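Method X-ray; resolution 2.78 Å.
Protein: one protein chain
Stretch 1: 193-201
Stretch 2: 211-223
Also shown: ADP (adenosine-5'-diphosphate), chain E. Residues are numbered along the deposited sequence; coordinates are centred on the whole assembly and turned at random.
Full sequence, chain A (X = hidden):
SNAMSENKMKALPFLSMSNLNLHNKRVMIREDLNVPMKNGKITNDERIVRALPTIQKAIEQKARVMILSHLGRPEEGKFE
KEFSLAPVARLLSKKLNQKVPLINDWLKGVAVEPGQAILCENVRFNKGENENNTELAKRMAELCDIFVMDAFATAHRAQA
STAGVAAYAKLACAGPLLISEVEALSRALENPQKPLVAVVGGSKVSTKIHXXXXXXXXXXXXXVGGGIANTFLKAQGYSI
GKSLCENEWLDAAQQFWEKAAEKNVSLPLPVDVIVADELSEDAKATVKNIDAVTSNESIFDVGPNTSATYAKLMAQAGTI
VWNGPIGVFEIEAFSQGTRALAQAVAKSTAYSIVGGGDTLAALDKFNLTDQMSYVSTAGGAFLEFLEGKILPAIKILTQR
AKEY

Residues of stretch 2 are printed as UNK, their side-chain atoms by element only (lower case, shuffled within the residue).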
ATOM      1  N   GLN A 193      -9.091 -10.978  14.436  1.00 41.94           N
ATOM      2  CA  GLN A 193      -9.918 -10.958  15.628  1.00 43.09           C
ATOM      3  C   GLN A 193     -11.294 -10.469  15.174  1.00 41.36           C
ATOM      4  O   GLN A 193     -11.425  -9.341  14.739  1.00 39.94           O
ATOM      5  CB  GLN A 193      -9.305 -10.053  16.702  1.00 43.96           C
ATOM      6  CG  GLN A 193     -10.143  -9.916  17.988  1.00 45.84           C
ATOM      7  CD  GLN A 193     -10.721 -11.235  18.481  1.00 47.85           C
ATOM      8  OE1 GLN A 193      -9.998 -12.082  19.025  1.00 49.41           O
ATOM      9  NE2 GLN A 193     -12.037 -11.417  18.292  1.00 46.38           N
ATOM     10  N   LYS A 194     -12.299 -11.341  15.223  1.00 42.16           N
ATOM     11  CA  LYS A 194     -13.635 -11.018  14.705  1.00 40.65           C
ATOM     12  C   LYS A 194     -14.399 -10.059  15.636  1.00 40.48           C
ATOM     13  O   LYS A 194     -14.081  -9.946  16.806  1.00 42.15           O
ATOM     14  CB  LYS A 194     -14.459 -12.299  14.471  1.00 41.78           C
ATOM     15  CG  LYS A 194     -13.826 -13.299  13.482  1.00 42.66           C
ATOM     16  CD  LYS A 194     -14.867 -13.998  12.548  1.00 42.88           C
ATOM     17  CE  LYS A 194     -14.374 -15.374  12.059  1.00 44.61           C
ATOM     18  NZ  LYS A 194     -14.669 -15.635  10.621  1.00 43.33           N
ATOM     19  N   PRO A 195     -15.386  -9.327  15.102  1.00 38.82           N
ATOM     20  CA  PRO A 195     -15.702  -9.160  13.668  1.00 36.50           C
ATOM     21  C   PRO A 195     -14.623  -8.389  12.907  1.00 34.72           C
ATOM     22  O   PRO A 195     -14.032  -7.455  13.456  1.00 34.68           O
ATOM     23  CB  PRO A 195     -17.014  -8.364  13.669  1.00 35.57           C
ATOM     24  CG  PRO A 195     -17.250  -7.937  15.075  1.00 37.37           C
ATOM     25  CD  PRO A 195     -16.485  -8.867  15.964  1.00 39.64           C
ATOM     26  N   LEU A 196     -14.354  -8.817  11.673  1.00 33.27           N
ATOM     27  CA  LEU A 196     -13.504  -8.078  10.762  1.00 31.54           C
ATOM     28  C   LEU A 196     -14.402  -7.160   9.961  1.00 29.60           C
ATOM     29  O   LEU A 196     -15.413  -7.614   9.434  1.00 29.49           O
ATOM     30  CB  LEU A 196     -12.776  -9.032   9.824  1.00 31.66           C
ATOM     31  CG  LEU A 196     -11.949  -8.390   8.705  1.00 30.60           C
ATOM     32  CD1 LEU A 196     -10.753  -7.681   9.293  1.00 30.72           C
ATOM     33  CD2 LEU A 196     -11.521  -9.428   7.682  1.00 30.88           C
ATOM     34  N   VAL A 197     -14.040  -5.881   9.869  1.00 28.49           N
ATOM     35  CA  VAL A 197     -14.748  -4.925   9.005  1.00 26.84           C
ATOM     36  C   VAL A 197     -13.812  -4.293   7.982  1.00 25.60           C
ATOM     37  O   VAL A 197     -12.685  -3.934   8.298  1.00 26.10           O
ATOM     38  CB  VAL A 197     -15.391  -3.801   9.824  1.00 26.88           C
ATOM     39  CG1 VAL A 197     -16.072  -2.812   8.905  1.00 25.74           C
ATOM     40  CG2 VAL A 197     -16.382  -4.370  10.801  1.00 28.11           C
ATOM     41  N   ALA A 198     -14.286  -4.142   6.756  1.00 24.54           N
ATOM     42  CA  ALA A 198     -13.477  -3.576   5.688  1.00 23.72           C
ATOM     43  C   ALA A 198     -14.219  -2.404   5.089  1.00 22.86           C
ATOM     44  O   ALA A 198     -15.303  -2.582   4.544  1.00 23.25           O
ATOM     45  CB  ALA A 198     -13.210  -4.625   4.632  1.00 23.56           C
ATOM     46  N   VAL A 199     -13.640  -1.213   5.195  1.00 22.82           N
ATOM     47  CA  VAL A 199     -14.163   0.001   4.548  1.00 22.02           C
ATOM     48  C   VAL A 199     -13.407   0.245   3.248  1.00 21.77           C
ATOM     49  O   VAL A 199     -12.182   0.256   3.238  1.00 22.20           O
ATOM     50  CB  VAL A 199     -13.969   1.224   5.462  1.00 22.66           C
ATOM     51  CG1 VAL A 199     -14.598   2.461   4.870  1.00 20.73           C
ATOM     52  CG2 VAL A 199     -14.527   0.923   6.853  1.00 23.75           C
ATOM     53  N   VAL A 200     -14.130   0.440   2.155  1.00 21.30           N
ATOM     54  CA  VAL A 200     -13.504   0.571   0.833  1.00 21.20           C
ATOM     55  C   VAL A 200     -14.145   1.743   0.088  1.00 20.95           C
ATOM     56  O   VAL A 200     -15.334   1.698  -0.244  1.00 20.62           O
ATOM     57  CB  VAL A 200     -13.655  -0.737   0.021  1.00 21.29           C
ATOM     58  CG1 VAL A 200     -13.279  -0.526  -1.466  1.00 20.87           C
ATOM     59  CG2 VAL A 200     -12.834  -1.844   0.672  1.00 20.94           C
ATOM     60  N   GLY A 201     -13.356   2.789  -0.143  1.00 21.27           N
ATOM     61  CA  GLY A 201     -13.833   4.016  -0.762  1.00 21.10           C
ATOM     62  C   GLY A 201     -12.964   4.429  -1.932  1.00 21.64           C
ATOM     63  O   GLY A 201     -11.864   3.918  -2.125  1.00 22.33           O
ATOM     64  N   UNK A 211     -10.566  -6.236  -5.116  1.00 26.16           N
ATOM     65  CA  UNK A 211     -10.349  -6.125  -3.677  1.00 25.83           C
ATOM     66  C   UNK A 211     -11.605  -6.473  -2.909  1.00 25.46           C
ATOM     67  O   UNK A 211     -11.565  -7.187  -1.916  1.00 26.43           O
ATOM     68  c   UNK A 211      -9.914  -4.707  -3.309  1.00 24.85           C
ATOM     69  c   UNK A 211      -9.662  -4.383  -1.826  1.00 24.92           C
ATOM     70  c   UNK A 211      -8.888  -5.492  -1.099  1.00 26.77           C
ATOM     71  c   UNK A 211      -8.918  -3.073  -1.714  1.00 24.51           C
ATOM     72  N   UNK A 212     -12.731  -5.972  -3.383  1.00 24.74           N
ATOM     73  CA  UNK A 212     -14.018  -6.324  -2.804  1.00 24.09           C
ATOM     74  C   UNK A 212     -14.246  -7.839  -2.843  1.00 25.64           C
ATOM     75  O   UNK A 212     -14.749  -8.419  -1.868  1.00 26.06           O
ATOM     76  c   UNK A 212     -16.037  -3.324  -4.307  1.00 19.52           C
ATOM     77  c   UNK A 212     -15.131  -5.572  -3.532  1.00 22.92           C
ATOM     78  c   UNK A 212     -15.020  -4.038  -3.430  1.00 21.72           C
ATOM     79  c   UNK A 212     -15.141  -3.587  -1.958  1.00 21.15           C
ATOM     80  N   UNK A 213     -13.836  -8.486  -3.938  1.00 26.77           N
ATOM     81  CA  UNK A 213     -14.090  -9.918  -4.123  1.00 28.62           C
ATOM     82  C   UNK A 213     -13.357 -10.762  -3.100  1.00 29.65           C
ATOM     83  O   UNK A 213     -13.927 -11.707  -2.534  1.00 30.46           O
ATOM     84  c   UNK A 213     -14.927 -10.431  -6.479  1.00 31.40           C
ATOM     85  o   UNK A 213     -13.358 -10.292  -8.287  1.00 34.56           O
ATOM     86  c   UNK A 213     -13.724 -10.368  -5.542  1.00 30.06           C
ATOM     87  c   UNK A 213     -14.565 -10.239  -7.950  1.00 33.36           C
ATOM     88  o   UNK A 213     -15.505 -10.017  -8.760  1.00 33.77           O
ATOM     89  N   UNK A 214     -12.097 -10.414  -2.859  1.00 29.58           N
ATOM     90  CA  UNK A 214     -11.264 -11.168  -1.925  1.00 30.84           C
ATOM     91  C   UNK A 214     -11.730 -10.936  -0.493  1.00 30.01           C
ATOM     92  O   UNK A 214     -11.797 -11.872   0.289  1.00 31.34           O
ATOM     93  o   UNK A 214      -8.825 -12.934  -1.531  1.00 34.95           O
ATOM     94  c   UNK A 214      -9.783 -10.781  -2.090  1.00 31.31           C
ATOM     95  n   UNK A 214      -7.967 -11.147  -0.506  1.00 32.89           N
ATOM     96  c   UNK A 214      -8.818 -11.723  -1.337  1.00 33.04           C
ATOM     97  N   UNK A 215     -12.064  -9.689  -0.163  1.00 28.27           N
ATOM     98  CA  UNK A 215     -12.504  -9.343   1.195  1.00 27.98           C
ATOM     99  C   UNK A 215     -13.887  -9.937   1.522  1.00 28.44           C
ATOM    100  O   UNK A 215     -14.177 -10.246   2.671  1.00 28.86           O
ATOM    101  c   UNK A 215     -12.502  -7.818   1.409  1.00 26.14           C
ATOM    102  c   UNK A 215     -10.171  -7.599   2.348  1.00 26.19           C
ATOM    103  c   UNK A 215     -11.280  -5.596   1.272  1.00 23.14           C
ATOM    104  c   UNK A 215     -11.142  -7.123   1.269  1.00 26.04           C
ATOM    105  N   UNK A 216     -14.722 -10.111   0.503  1.00 28.42           N
ATOM    106  CA  UNK A 216     -16.039 -10.682   0.696  1.00 28.94           C
ATOM    107  C   UNK A 216     -15.959 -12.043   1.335  1.00 30.94           C
ATOM    108  O   UNK A 216     -16.769 -12.366   2.180  1.00 32.04           O
ATOM    109  c   UNK A 216     -18.956  -9.699  -0.161  1.00 27.74           C
ATOM    110  c   UNK A 216     -18.270 -11.029  -0.493  1.00 29.66           C
ATOM    111  c   UNK A 216     -16.768 -10.802  -0.628  1.00 29.17           C
ATOM    112  c   UNK A 216     -18.802 -11.613  -1.785  1.00 30.43           C
ATOM    113  N   UNK A 217     -14.974 -12.842   0.949  1.00 32.36           N
ATOM    114  CA  UNK A 217     -14.826 -14.185   1.510  1.00 34.81           C
ATOM    115  C   UNK A 217     -14.269 -14.184   2.921  1.00 35.09           C
ATOM    116  O   UNK A 217     -14.064 -15.243   3.510  1.00 36.97           O
ATOM    117  c   UNK A 217     -13.878 -15.008   0.653  1.00 36.45           C
ATOM    118  o   UNK A 217     -13.334 -14.730  -1.624  1.00 39.38           O
ATOM    119  o   UNK A 217     -15.453 -15.158  -1.111  1.00 38.38           O
ATOM    120  c   UNK A 217     -14.249 -14.967  -0.800  1.00 37.57           C
ATOM    121  N   UNK A 218     -14.001 -12.995   3.449  1.00 33.40           N
ATOM    122  CA  UNK A 218     -13.247 -12.855   4.679  1.00 33.51           C
ATOM    123  C   UNK A 218     -13.927 -12.014   5.746  1.00 32.40           C
ATOM    124  O   UNK A 218     -13.765 -12.295   6.918  1.00 33.69           O
ATOM    125  c   UNK A 218     -11.864 -12.279   4.338  1.00 33.02           C
ATOM    126  c   UNK A 218      -9.791 -12.823   2.921  1.00 35.30           C
ATOM    127  c   UNK A 218     -10.920 -13.353   3.797  1.00 35.23           C
ATOM    128  c   UNK A 218      -9.121 -13.984   2.163  1.00 37.87           C
ATOM    129  n   UNK A 218      -7.953 -13.577   1.316  1.00 39.65           N
ATOM    130  N   UNK A 219     -14.670 -10.979   5.348  1.00 30.58           N
ATOM    131  CA  UNK A 219     -15.201  -9.991   6.285  1.00 29.45           C
ATOM    132  C   UNK A 219     -16.555 -10.391   6.851  1.00 30.35           C
ATOM    133  O   UNK A 219     -17.213 -11.288   6.336  1.00 31.11           O
ATOM    134  c   UNK A 219     -16.490  -8.606   4.592  1.00 25.57           C
ATOM    135  c   UNK A 219     -14.044  -8.221   4.971  1.00 26.87           C
ATOM    136  c   UNK A 219     -15.351  -8.614   5.617  1.00 27.61           C
ATOM    137  N   UNK A 220     -16.956  -9.710   7.920  1.00 30.36           N
ATOM    138  CA  UNK A 220     -18.284  -9.866   8.495  1.00 31.11           C
ATOM    139  C   UNK A 220     -19.188  -8.707   8.081  1.00 29.63           C
ATOM    140  O   UNK A 220     -20.365  -8.901   7.787  1.00 29.72           O
ATOM    141  c   UNK A 220     -17.430 -11.214  10.431  1.00 34.70           C
ATOM    142  o   UNK A 220     -16.233 -11.116  10.751  1.00 35.88           O
ATOM    143  c   UNK A 220     -18.176  -9.974  10.005  1.00 32.60           C
ATOM    144  o   UNK A 220     -18.033 -12.299  10.427  1.00 36.03           O
ATOM    145  N   UNK A 221     -18.630  -7.501   8.074  1.00 28.48           N
ATOM    146  CA  UNK A 221     -19.292  -6.317   7.561  1.00 27.04           C
ATOM    147  C   UNK A 221     -18.407  -5.755   6.456  1.00 25.87           C
ATOM    148  O   UNK A 221     -17.175  -5.948   6.493  1.00 25.95           O
ATOM    149  o   UNK A 221     -19.149  -6.556  11.346  1.00 34.57           O
ATOM    150  c   UNK A 221     -20.578  -5.522   9.690  1.00 29.18           C
ATOM    151  n   UNK A 221     -21.190  -7.439  11.062  1.00 32.02           N
ATOM    152  c   UNK A 221     -19.448  -5.270   8.670  1.00 27.43           C
ATOM    153  c   UNK A 221     -20.240  -6.562  10.772  1.00 31.88           C
ATOM    154  N   UNK A 222     -19.018  -5.089   5.467  1.00 24.72           N
ATOM    155  CA  UNK A 222     -18.256  -4.354   4.436  1.00 23.63           C
ATOM    156  C   UNK A 222     -18.935  -3.031   4.117  1.00 22.58           C
ATOM    157  O   UNK A 222     -20.154  -2.970   3.976  1.00 22.77           O
ATOM    158  c   UNK A 222     -17.698  -5.241   0.663  1.00 24.29           C
ATOM    159  c   UNK A 222     -18.128  -5.181   3.154  1.00 23.91           C
ATOM    160  c   UNK A 222     -17.336  -4.571   1.984  1.00 23.71           C
ATOM    161  c   UNK A 222     -15.849  -4.673   2.234  1.00 23.56           C
ATOM    162  N   UNK A 223     -18.141  -1.972   4.004  1.00 21.82           N
ATOM    163  CA  UNK A 223     -18.661  -0.619   3.797  1.00 21.01           C
ATOM    164  C   UNK A 223     -18.031   0.020   2.575  1.00 20.14           C
ATOM    165  O   UNK A 223     -16.816   0.198   2.506  1.00 20.33           O
ATOM    166  c   UNK A 223     -19.196  -0.098   6.195  1.00 22.99           C
ATOM    167  c   UNK A 223     -18.802   0.636   7.455  1.00 24.37           C
ATOM    168  c   UNK A 223     -18.575   1.749   4.642  1.00 21.03           C
ATOM    169  c   UNK A 223     -18.335   0.275   4.992  1.00 21.72           C
TER
HETATM  170  PB  ADP E 402      -7.132   5.942  -1.895  1.00 64.95           P
HETATM  171  O1B ADP E 402      -7.128   6.537  -0.509  1.00 64.55           O
HETATM  172  O2B ADP E 402      -6.125   6.586  -2.827  1.00 64.53           O
HETATM  173  O3B ADP E 402      -7.137   4.432  -1.921  1.00 64.85           O
HETATM  174  PA  ADP E 402      -9.100   6.140  -3.974  1.00 66.55           P
HETATM  175  O1A ADP E 402      -7.918   6.210  -4.910  1.00 67.34           O
HETATM  176  O2A ADP E 402      -9.964   4.907  -4.029  1.00 67.07           O
HETATM  177  O3A ADP E 402      -8.604   6.337  -2.444  1.00 65.49           O
HETATM  178  O5' ADP E 402     -10.004   7.447  -4.296  1.00 66.67           O
HETATM  179  C5' ADP E 402     -10.193   8.510  -3.353  1.00 66.13           C
HETATM  180  C4' ADP E 402     -10.393   9.837  -4.072  1.00 66.00           C
HETATM  181  O4' ADP E 402     -11.684   9.853  -4.692  1.00 66.11           O
HETATM  182  C3' ADP E 402     -10.313  11.028  -3.114  1.00 65.94           C
HETATM  183  O3' ADP E 402      -9.263  11.927  -3.500  1.00 65.17           O
HETATM  184  C2' ADP E 402     -11.693  11.674  -3.154  1.00 65.91           C
HETATM  185  O2' ADP E 402     -11.643  13.099  -3.266  1.00 65.35           O
HETATM  186  C1' ADP E 402     -12.400  11.052  -4.360  1.00 66.02           C
HETATM  187  N9  ADP E 402     -13.850  10.797  -4.073  1.00 65.91           N
HETATM  188  C8  ADP E 402     -14.358   9.997  -3.105  1.00 65.24           C
HETATM  189  N7  ADP E 402     -15.717  10.022  -3.135  1.00 65.17           N
HETATM  190  C5  ADP E 402     -16.103  10.842  -4.133  1.00 64.82           C
HETATM  191  C6  ADP E 402     -17.387  11.312  -4.710  1.00 64.00           C
HETATM  192  N6  ADP E 402     -18.582  10.904  -4.216  1.00 63.31           N
HETATM  193  N1  ADP E 402     -17.321  12.169  -5.762  1.00 64.63           N
HETATM  194  C2  ADP E 402     -16.154  12.609  -6.290  1.00 64.66           C
HETATM  195  N3  ADP E 402     -14.957  12.223  -5.810  1.00 65.14           N
HETATM  196  C4  ADP E 402     -14.866  11.358  -4.753  1.00 65.54           C

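Position 211 carries four carbons, forked at the second, and one terminal carbon of position 211 lies 4.7 Å from CG2 of Val200; the fork after a single methylene makes it Leu211. Position 212 has the same four-carbon pattern. Its CA-to-CB bond points sideways, yet one terminal carbon of position 212 lies 3.6 Å from CG1 of Val200. This is Leu212, with chi1 m and chi2 t, and the contact atom is CD2.

At 213 three carbons run in a row and the third bears two oxygens, the mark of a carboxylate on a two-methylene arm: Glu213, out of reach of stretch 1. Position 214 has two carbons, the second carrying one oxygen and one nitrogen, so it is Asn214, also out of reach. Position 215 is again four carbons forked at the second; its CA-to-CB bond points toward stretch 1, and one branch end of 215 lies 4.0 Å from CB of Ala198 and 4.1 Å from CG2 of Val200. It is Leu215, touching both through CD1. The same fork at 216 gives Leu216, which does not reach stretch 1.

Position 217 has two carbons, the second with two oxygens: Asp217, exposed and without contact to stretch 1. At 218 four carbons in a row end in nitrogen; the end leads away from stretch 1, while backbone O of 218 lies 3.7 Å from CD2 of Leu196. This is Lys218, whose NZ makes a weak hydrogen bond to OD1 of Asn214 at 3.0 Å. Position 219 has one carbon carrying two others, a fork directly at CB; one branch carbon of 219 is 3.7 Å from CB of Ala198 and 3.9 Å from CD2 of Leu196. It is Val219, and the atom is CG1.

Position 220 shows two carbons, the second with two oxygens, one of which accepts a hydrogen bond from N of Leu196 at 3.1 Å (N-H...O angle 160°). This is Asp220, and the acceptor is OD2. Position 221 has three carbons, the third bearing one nitrogen and one oxygen, and that oxygen lies 3.6 Å from both CB of Pro195 and CG2 of Val197: Gln221, through OE1. Position 222 has four carbons forked at the second, one terminal carbon lying 3.6 Å from CB of Ala198; this is Leu222, through CD1. Position 223 also has four carbons, but forked at the first with one arm two carbons long; the one-carbon arm of 223 lies 4.0 Å from CG1 of Val199. This is Ile223, through CG2.

The contact extends a parallel sheet and covers one face of it. The strand beginning at Leu196 and that containing 221-223 run at 14°. Asp220 N donates to Leu196 O at 3.0 Å, Ile223 N to Ala198 O at 3.0 Å, and Val200 N to Ile223 O at 2.7 Å; the bond from Ala198 N to Gln221 O, 3.4 Å, is weak. Alternation puts Val197, Val199, Gln221 and Ile223 on one face, Ala198 and Leu222 on the other. The helix, antiparallel to the first strand at 171°, sends Leu212 and Leu215 against Val200, with Leu215 also meeting Ala198. Together the stretches bury 706 Å².

Stretch 2 (211-223) LLENLLDKVDQLI
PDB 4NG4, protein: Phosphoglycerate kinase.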